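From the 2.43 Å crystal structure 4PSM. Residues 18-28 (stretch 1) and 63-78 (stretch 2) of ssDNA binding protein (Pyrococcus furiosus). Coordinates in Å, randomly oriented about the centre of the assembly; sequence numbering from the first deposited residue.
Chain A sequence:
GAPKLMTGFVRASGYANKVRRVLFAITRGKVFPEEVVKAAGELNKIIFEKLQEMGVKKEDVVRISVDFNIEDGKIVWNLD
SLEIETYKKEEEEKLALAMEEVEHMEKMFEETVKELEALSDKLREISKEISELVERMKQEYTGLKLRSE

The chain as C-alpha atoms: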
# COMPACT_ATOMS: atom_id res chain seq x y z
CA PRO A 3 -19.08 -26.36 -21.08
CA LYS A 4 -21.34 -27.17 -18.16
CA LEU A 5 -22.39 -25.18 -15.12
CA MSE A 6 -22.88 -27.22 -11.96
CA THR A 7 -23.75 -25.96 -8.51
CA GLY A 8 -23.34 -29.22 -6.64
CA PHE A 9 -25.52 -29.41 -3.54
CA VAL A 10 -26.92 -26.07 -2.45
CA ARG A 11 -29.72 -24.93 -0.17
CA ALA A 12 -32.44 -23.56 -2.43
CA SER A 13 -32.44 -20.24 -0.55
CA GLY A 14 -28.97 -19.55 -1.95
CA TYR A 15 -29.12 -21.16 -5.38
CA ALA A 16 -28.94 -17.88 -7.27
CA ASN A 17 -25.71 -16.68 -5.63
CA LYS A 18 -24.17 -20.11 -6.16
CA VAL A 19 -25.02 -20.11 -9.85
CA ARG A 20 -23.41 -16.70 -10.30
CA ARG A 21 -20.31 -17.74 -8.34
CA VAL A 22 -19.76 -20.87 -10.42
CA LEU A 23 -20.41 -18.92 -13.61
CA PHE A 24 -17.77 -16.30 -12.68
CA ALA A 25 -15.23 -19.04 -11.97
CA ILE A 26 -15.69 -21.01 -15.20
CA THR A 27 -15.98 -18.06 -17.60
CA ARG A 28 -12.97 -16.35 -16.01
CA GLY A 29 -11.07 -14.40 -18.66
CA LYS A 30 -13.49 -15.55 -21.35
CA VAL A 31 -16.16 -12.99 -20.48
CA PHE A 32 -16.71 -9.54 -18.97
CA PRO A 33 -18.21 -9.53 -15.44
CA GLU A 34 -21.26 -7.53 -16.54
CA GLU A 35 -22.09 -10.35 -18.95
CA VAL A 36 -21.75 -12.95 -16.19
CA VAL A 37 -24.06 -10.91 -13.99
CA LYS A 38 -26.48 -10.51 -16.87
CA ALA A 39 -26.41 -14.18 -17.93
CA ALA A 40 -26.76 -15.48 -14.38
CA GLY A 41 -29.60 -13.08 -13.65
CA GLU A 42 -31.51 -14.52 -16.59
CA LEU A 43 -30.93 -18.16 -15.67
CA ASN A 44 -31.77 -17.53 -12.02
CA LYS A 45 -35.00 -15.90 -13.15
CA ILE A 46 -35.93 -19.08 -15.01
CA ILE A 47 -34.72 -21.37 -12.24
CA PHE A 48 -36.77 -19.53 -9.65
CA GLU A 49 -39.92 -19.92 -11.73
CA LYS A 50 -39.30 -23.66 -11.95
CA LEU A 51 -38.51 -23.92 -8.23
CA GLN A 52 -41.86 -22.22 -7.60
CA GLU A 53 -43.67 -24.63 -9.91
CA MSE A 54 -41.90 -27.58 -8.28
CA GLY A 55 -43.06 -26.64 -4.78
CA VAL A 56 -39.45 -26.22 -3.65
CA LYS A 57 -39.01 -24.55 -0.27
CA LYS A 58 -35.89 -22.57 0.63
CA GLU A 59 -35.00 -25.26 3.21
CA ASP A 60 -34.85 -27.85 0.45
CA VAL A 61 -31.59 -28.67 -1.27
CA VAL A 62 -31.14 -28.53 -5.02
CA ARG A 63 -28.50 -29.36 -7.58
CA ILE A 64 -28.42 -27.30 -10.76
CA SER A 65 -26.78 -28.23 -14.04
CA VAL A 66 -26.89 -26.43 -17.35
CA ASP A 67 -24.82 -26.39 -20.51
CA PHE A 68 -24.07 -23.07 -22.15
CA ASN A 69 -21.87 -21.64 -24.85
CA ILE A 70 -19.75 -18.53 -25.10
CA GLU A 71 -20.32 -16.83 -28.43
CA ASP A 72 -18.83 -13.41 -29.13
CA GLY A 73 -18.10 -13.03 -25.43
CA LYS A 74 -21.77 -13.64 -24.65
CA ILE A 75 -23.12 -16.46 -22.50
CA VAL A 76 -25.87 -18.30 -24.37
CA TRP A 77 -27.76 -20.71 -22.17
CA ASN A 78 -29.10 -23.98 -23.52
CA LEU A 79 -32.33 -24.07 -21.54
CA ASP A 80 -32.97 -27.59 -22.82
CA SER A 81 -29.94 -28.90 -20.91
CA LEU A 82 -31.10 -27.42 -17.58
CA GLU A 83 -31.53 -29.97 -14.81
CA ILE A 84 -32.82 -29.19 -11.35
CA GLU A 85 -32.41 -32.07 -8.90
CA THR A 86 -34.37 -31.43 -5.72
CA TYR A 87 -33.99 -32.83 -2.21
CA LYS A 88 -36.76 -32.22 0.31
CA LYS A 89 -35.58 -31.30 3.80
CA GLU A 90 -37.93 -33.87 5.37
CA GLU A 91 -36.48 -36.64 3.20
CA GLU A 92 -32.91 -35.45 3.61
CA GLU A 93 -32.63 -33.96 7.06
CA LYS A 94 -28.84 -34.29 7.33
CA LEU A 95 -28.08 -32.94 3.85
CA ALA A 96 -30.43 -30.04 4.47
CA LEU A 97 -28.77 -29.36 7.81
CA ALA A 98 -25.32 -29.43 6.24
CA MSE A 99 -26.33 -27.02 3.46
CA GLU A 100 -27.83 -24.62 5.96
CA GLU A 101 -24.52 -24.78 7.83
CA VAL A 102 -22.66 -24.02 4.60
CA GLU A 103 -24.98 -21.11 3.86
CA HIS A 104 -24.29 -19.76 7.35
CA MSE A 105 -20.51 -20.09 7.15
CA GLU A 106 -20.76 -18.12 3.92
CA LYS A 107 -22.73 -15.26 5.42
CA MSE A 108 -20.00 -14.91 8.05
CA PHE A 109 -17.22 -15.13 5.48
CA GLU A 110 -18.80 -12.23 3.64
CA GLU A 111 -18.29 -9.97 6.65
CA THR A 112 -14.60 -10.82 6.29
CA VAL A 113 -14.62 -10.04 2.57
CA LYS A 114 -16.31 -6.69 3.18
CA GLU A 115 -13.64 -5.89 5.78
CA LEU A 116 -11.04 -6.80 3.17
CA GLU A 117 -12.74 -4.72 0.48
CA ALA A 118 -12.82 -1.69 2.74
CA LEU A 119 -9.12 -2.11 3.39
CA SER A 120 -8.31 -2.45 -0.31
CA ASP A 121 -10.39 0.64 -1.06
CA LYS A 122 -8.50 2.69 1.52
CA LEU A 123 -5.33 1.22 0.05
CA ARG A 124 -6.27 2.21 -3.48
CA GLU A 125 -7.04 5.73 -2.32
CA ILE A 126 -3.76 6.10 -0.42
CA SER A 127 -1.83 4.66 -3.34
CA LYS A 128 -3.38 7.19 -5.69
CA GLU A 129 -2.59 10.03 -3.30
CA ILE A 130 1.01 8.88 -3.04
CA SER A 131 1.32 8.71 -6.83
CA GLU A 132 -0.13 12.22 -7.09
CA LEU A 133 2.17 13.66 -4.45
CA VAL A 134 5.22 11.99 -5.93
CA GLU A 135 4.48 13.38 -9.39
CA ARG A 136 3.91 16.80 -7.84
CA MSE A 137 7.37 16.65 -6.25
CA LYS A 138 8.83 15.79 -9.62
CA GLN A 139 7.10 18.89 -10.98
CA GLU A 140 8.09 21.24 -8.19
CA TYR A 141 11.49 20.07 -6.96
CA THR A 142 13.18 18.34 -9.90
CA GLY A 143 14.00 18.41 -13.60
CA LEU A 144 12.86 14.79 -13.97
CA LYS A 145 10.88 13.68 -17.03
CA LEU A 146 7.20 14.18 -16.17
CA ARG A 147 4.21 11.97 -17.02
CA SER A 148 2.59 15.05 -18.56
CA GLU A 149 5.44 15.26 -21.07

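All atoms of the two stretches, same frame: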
# COMPACT_ATOMS: atom_id res chain seq x y z
N LYS A 18 -25.08 -19.02 -5.84
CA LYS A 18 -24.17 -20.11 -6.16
C LYS A 18 -23.98 -20.23 -7.67
O LYS A 18 -22.88 -20.46 -8.16
CB LYS A 18 -24.66 -21.43 -5.58
CG LYS A 18 -23.69 -22.58 -5.78
CD LYS A 18 -22.36 -22.30 -5.07
CE LYS A 18 -21.47 -23.53 -5.04
NZ LYS A 18 -22.10 -24.67 -4.30
N VAL A 19 -25.08 -20.08 -8.40
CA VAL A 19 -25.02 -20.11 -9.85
C VAL A 19 -24.04 -19.04 -10.33
O VAL A 19 -23.12 -19.33 -11.09
CB VAL A 19 -26.42 -19.88 -10.46
CG1 VAL A 19 -26.32 -19.56 -11.94
CG2 VAL A 19 -27.29 -21.10 -10.24
N ARG A 20 -24.23 -17.82 -9.85
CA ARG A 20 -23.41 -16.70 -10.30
C ARG A 20 -21.93 -16.93 -9.96
O ARG A 20 -21.05 -16.64 -10.77
CB ARG A 20 -23.89 -15.39 -9.69
CG ARG A 20 -23.40 -14.15 -10.43
CD ARG A 20 -23.82 -12.87 -9.71
NE ARG A 20 -23.11 -12.72 -8.45
CZ ARG A 20 -23.26 -11.69 -7.62
NH1 ARG A 20 -24.11 -10.72 -7.91
NH2 ARG A 20 -22.56 -11.63 -6.48
N ARG A 21 -21.68 -17.46 -8.77
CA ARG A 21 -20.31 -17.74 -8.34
C ARG A 21 -19.62 -18.73 -9.26
O ARG A 21 -18.49 -18.51 -9.69
CB ARG A 21 -20.29 -18.20 -6.89
CG ARG A 21 -20.62 -17.08 -5.93
CD ARG A 21 -20.92 -17.59 -4.55
NE ARG A 21 -19.93 -18.56 -4.10
CZ ARG A 21 -20.05 -19.24 -2.97
NH1 ARG A 21 -21.12 -19.05 -2.21
NH2 ARG A 21 -19.11 -20.10 -2.60
N VAL A 22 -20.31 -19.83 -9.56
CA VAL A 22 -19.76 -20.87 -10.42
C VAL A 22 -19.53 -20.31 -11.82
O VAL A 22 -18.50 -20.56 -12.43
CB VAL A 22 -20.70 -22.08 -10.49
CG1 VAL A 22 -20.11 -23.17 -11.38
CG2 VAL A 22 -20.95 -22.60 -9.09
N LEU A 23 -20.51 -19.56 -12.31
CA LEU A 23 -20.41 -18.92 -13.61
C LEU A 23 -19.17 -18.00 -13.71
O LEU A 23 -18.42 -18.06 -14.68
CB LEU A 23 -21.70 -18.17 -13.91
CG LEU A 23 -21.89 -17.71 -15.36
CD1 LEU A 23 -21.61 -18.86 -16.32
CD2 LEU A 23 -23.29 -17.17 -15.55
N PHE A 24 -18.96 -17.16 -12.70
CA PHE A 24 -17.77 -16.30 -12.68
C PHE A 24 -16.48 -17.11 -12.77
O PHE A 24 -15.55 -16.73 -13.48
CB PHE A 24 -17.71 -15.44 -11.42
CG PHE A 24 -18.38 -14.12 -11.56
CD1 PHE A 24 -17.84 -13.14 -12.38
CD2 PHE A 24 -19.53 -13.84 -10.86
CE1 PHE A 24 -18.45 -11.92 -12.52
CE2 PHE A 24 -20.15 -12.60 -10.99
CZ PHE A 24 -19.61 -11.64 -11.82
N ALA A 25 -16.44 -18.23 -12.05
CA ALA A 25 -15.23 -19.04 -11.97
C ALA A 25 -14.90 -19.73 -13.30
O ALA A 25 -13.73 -19.80 -13.69
CB ALA A 25 -15.35 -20.05 -10.84
N ILE A 26 -15.92 -20.23 -13.99
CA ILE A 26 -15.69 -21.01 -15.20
C ILE A 26 -15.59 -20.18 -16.48
O ILE A 26 -15.06 -20.65 -17.49
CB ILE A 26 -16.74 -22.14 -15.37
CG1 ILE A 26 -18.12 -21.56 -15.65
CG2 ILE A 26 -16.77 -23.04 -14.13
CD1 ILE A 26 -19.24 -22.59 -15.60
N THR A 27 -16.09 -18.95 -16.45
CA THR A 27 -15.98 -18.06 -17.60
C THR A 27 -14.82 -17.09 -17.45
O THR A 27 -14.58 -16.25 -18.31
CB THR A 27 -17.27 -17.26 -17.82
OG1 THR A 27 -17.53 -16.46 -16.67
CG2 THR A 27 -18.44 -18.18 -18.06
N ARG A 28 -14.10 -17.21 -16.33
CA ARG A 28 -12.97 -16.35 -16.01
C ARG A 28 -12.10 -16.07 -17.24
O ARG A 28 -11.61 -17.00 -17.89
CB ARG A 28 -12.15 -16.99 -14.89
CG ARG A 28 -10.94 -16.22 -14.41
CD ARG A 28 -11.28 -14.84 -13.89
NE ARG A 28 -12.23 -14.81 -12.82
CZ ARG A 28 -13.15 -13.88 -12.53
NH1 ARG A 28 -13.86 -14.12 -11.45
NH2 ARG A 28 -13.38 -12.79 -13.25
N ARG A 63 -29.69 -29.37 -6.76
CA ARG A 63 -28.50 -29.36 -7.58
C ARG A 63 -28.90 -28.83 -8.94
O ARG A 63 -29.90 -29.26 -9.51
CB ARG A 63 -27.91 -30.76 -7.73
CG ARG A 63 -27.40 -31.36 -6.45
CD ARG A 63 -26.91 -32.78 -6.69
NE ARG A 63 -25.78 -32.81 -7.62
CZ ARG A 63 -24.51 -32.70 -7.24
NH1 ARG A 63 -24.21 -32.54 -5.96
NH2 ARG A 63 -23.54 -32.74 -8.14
N ILE A 64 -28.12 -27.90 -9.47
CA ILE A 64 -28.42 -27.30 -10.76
C ILE A 64 -27.31 -27.56 -11.76
O ILE A 64 -26.13 -27.37 -11.47
CB ILE A 64 -28.68 -25.79 -10.63
CG1 ILE A 64 -29.92 -25.54 -9.77
CG2 ILE A 64 -28.83 -25.15 -12.01
CD1 ILE A 64 -30.22 -24.09 -9.51
N SER A 65 -27.71 -27.99 -12.95
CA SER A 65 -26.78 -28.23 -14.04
C SER A 65 -27.34 -27.56 -15.29
O SER A 65 -28.55 -27.52 -15.51
CB SER A 65 -26.60 -29.72 -14.28
OG SER A 65 -26.33 -30.41 -13.07
N VAL A 66 -26.45 -27.03 -16.11
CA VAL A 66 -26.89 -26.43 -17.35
C VAL A 66 -25.69 -26.20 -18.26
O VAL A 66 -24.66 -25.68 -17.84
CB VAL A 66 -27.63 -25.10 -17.11
CG1 VAL A 66 -26.70 -24.06 -16.51
CG2 VAL A 66 -28.25 -24.59 -18.41
N ASP A 67 -25.83 -26.65 -19.50
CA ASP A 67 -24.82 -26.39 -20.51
C ASP A 67 -25.07 -25.02 -21.10
O ASP A 67 -26.21 -24.54 -21.14
CB ASP A 67 -24.84 -27.47 -21.59
CG ASP A 67 -24.26 -28.78 -21.12
OD1 ASP A 67 -23.05 -29.01 -21.34
OD2 ASP A 67 -25.00 -29.58 -20.52
N PHE A 68 -23.99 -24.39 -21.54
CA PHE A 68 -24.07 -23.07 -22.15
C PHE A 68 -22.89 -22.91 -23.09
O PHE A 68 -21.93 -23.68 -23.03
CB PHE A 68 -24.03 -21.99 -21.07
CG PHE A 68 -22.69 -21.86 -20.39
CD1 PHE A 68 -21.78 -20.89 -20.79
CD2 PHE A 68 -22.34 -22.72 -19.36
CE1 PHE A 68 -20.55 -20.78 -20.17
CE2 PHE A 68 -21.11 -22.61 -18.74
CZ PHE A 68 -20.21 -21.64 -19.14
N ASN A 69 -22.97 -21.92 -23.96
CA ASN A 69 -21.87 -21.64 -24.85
C ASN A 69 -21.49 -20.18 -24.78
O ASN A 69 -22.34 -19.32 -24.51
CB ASN A 69 -22.22 -22.04 -26.28
CG ASN A 69 -21.29 -23.10 -26.82
OD1 ASN A 69 -20.20 -22.79 -27.31
ND2 ASN A 69 -21.71 -24.36 -26.74
N ILE A 70 -20.22 -19.90 -25.01
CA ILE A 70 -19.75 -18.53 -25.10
C ILE A 70 -19.59 -18.19 -26.57
O ILE A 70 -18.79 -18.80 -27.28
CB ILE A 70 -18.44 -18.34 -24.32
CG1 ILE A 70 -18.62 -18.78 -22.87
CG2 ILE A 70 -17.98 -16.89 -24.41
CD1 ILE A 70 -17.40 -18.56 -22.00
N GLU A 71 -20.38 -17.24 -27.04
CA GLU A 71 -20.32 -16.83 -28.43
C GLU A 71 -20.20 -15.31 -28.50
O GLU A 71 -21.10 -14.59 -28.05
CB GLU A 71 -21.56 -17.30 -29.18
CG GLU A 71 -21.53 -17.03 -30.68
CD GLU A 71 -22.74 -17.57 -31.40
OE1 GLU A 71 -23.75 -17.86 -30.73
OE2 GLU A 71 -22.68 -17.71 -32.64
N ASP A 72 -19.09 -14.84 -29.05
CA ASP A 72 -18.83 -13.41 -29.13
C ASP A 72 -18.85 -12.81 -27.74
O ASP A 72 -19.46 -11.77 -27.50
CB ASP A 72 -19.88 -12.73 -30.02
CG ASP A 72 -20.06 -13.43 -31.35
OD1 ASP A 72 -19.05 -13.74 -32.01
OD2 ASP A 72 -21.22 -13.68 -31.73
N GLY A 73 -18.20 -13.50 -26.80
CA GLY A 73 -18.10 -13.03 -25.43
C GLY A 73 -19.44 -12.94 -24.73
O GLY A 73 -19.57 -12.24 -23.72
N LYS A 74 -20.44 -13.63 -25.26
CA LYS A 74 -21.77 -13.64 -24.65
C LYS A 74 -22.16 -15.04 -24.21
O LYS A 74 -21.99 -16.00 -24.96
CB LYS A 74 -22.82 -13.10 -25.63
CG LYS A 74 -22.71 -11.62 -25.92
CD LYS A 74 -23.52 -10.80 -24.94
CE LYS A 74 -23.54 -9.33 -25.32
NZ LYS A 74 -24.50 -8.55 -24.50
N ILE A 75 -22.67 -15.16 -23.00
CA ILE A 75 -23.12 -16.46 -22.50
C ILE A 75 -24.50 -16.79 -23.06
O ILE A 75 -25.48 -16.08 -22.79
CB ILE A 75 -23.13 -16.51 -20.96
CG1 ILE A 75 -21.73 -16.28 -20.40
CG2 ILE A 75 -23.68 -17.85 -20.47
CD1 ILE A 75 -21.67 -16.16 -18.90
N VAL A 76 -24.58 -17.85 -23.85
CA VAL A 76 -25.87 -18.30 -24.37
C VAL A 76 -26.27 -19.61 -23.70
O VAL A 76 -25.64 -20.65 -23.88
CB VAL A 76 -25.88 -18.40 -25.93
CG1 VAL A 76 -24.95 -17.35 -26.55
CG2 VAL A 76 -25.52 -19.79 -26.41
N TRP A 77 -27.31 -19.54 -22.89
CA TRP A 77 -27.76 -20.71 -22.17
C TRP A 77 -28.42 -21.67 -23.14
O TRP A 77 -28.99 -21.25 -24.15
CB TRP A 77 -28.74 -20.33 -21.06
CG TRP A 77 -28.15 -19.46 -19.99
CD1 TRP A 77 -28.49 -18.17 -19.71
CD2 TRP A 77 -27.12 -19.82 -19.06
NE1 TRP A 77 -27.74 -17.70 -18.65
CE2 TRP A 77 -26.89 -18.70 -18.24
CE3 TRP A 77 -26.38 -20.99 -18.84
CZ2 TRP A 77 -25.95 -18.70 -17.21
CZ3 TRP A 77 -25.43 -20.99 -17.83
CH2 TRP A 77 -25.23 -19.85 -17.03
N ASN A 78 -28.31 -22.96 -22.85
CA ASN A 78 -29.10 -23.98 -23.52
C ASN A 78 -30.15 -24.48 -22.54
O ASN A 78 -29.92 -25.44 -21.80
CB ASN A 78 -28.21 -25.13 -23.99
CG ASN A 78 -28.99 -26.24 -24.64
OD1 ASN A 78 -30.16 -26.07 -25.01
ND2 ASN A 78 -28.35 -27.40 -24.80

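The helix of stretch 1 lies against a β-hairpin in stretch 2, whose two strands are joined by a type I' turn from Glu71 to Lys74. The helix and the first strand run at 42° to each other, with their axes 10.6 Å apart at the closest point. The contact is apolar. No hydrogen bond crosses it, and 331 Å² is buried, both sides summed.

Leu23 covers the most surface. Its CA-to-CB bond points sideways, but with chi1 t and chi2 p the end of the side chain comes nearer the sheet. There it meets three residues from both strands. CD1 of Leu23 lies over one face of the Phe68 ring, 4.2 Å from Phe68 CZ, and the same CD1 is 3.7 Å from Ile75 CD1. CD2 of Leu23 meets the edge of the Trp77 ring, 3.5 Å from Trp77 CZ2. Leucine suits this position: both of its methyls pack on Ile75 and Trp77, and CD1 also lies over the Phe68 ring.

Phe68 points toward the helix, and its flat ring offers several surfaces. While Leu23 takes one face, CD1 of Ile26 sits at the ring edge, 3.7 Å from Phe68 CE2.

Thr27 also points toward the hairpin. Its OG1 donates a hydrogen bond to Leu23 O (2.7 Å), one turn back, so the hydroxyl is satisfied within its own stretch. The methyl is left to pack on the hairpin: Thr27 CG2 is 4.0 Å from Phe68 CE1, 3.9 Å from Ile75 CD1 and 4.1 Å from Ile70 CD1.

Val19 extends the contact toward the start of both stretches, with its CG2 4.2 Å from Ile64 CD1. Ile64, Phe68 and Ile70 all point toward stretch 1, whereas Ser65, Asp67 and Asn69 lie out of its reach. This pattern places apolar side chains on the face of the strand that meets stretch 1.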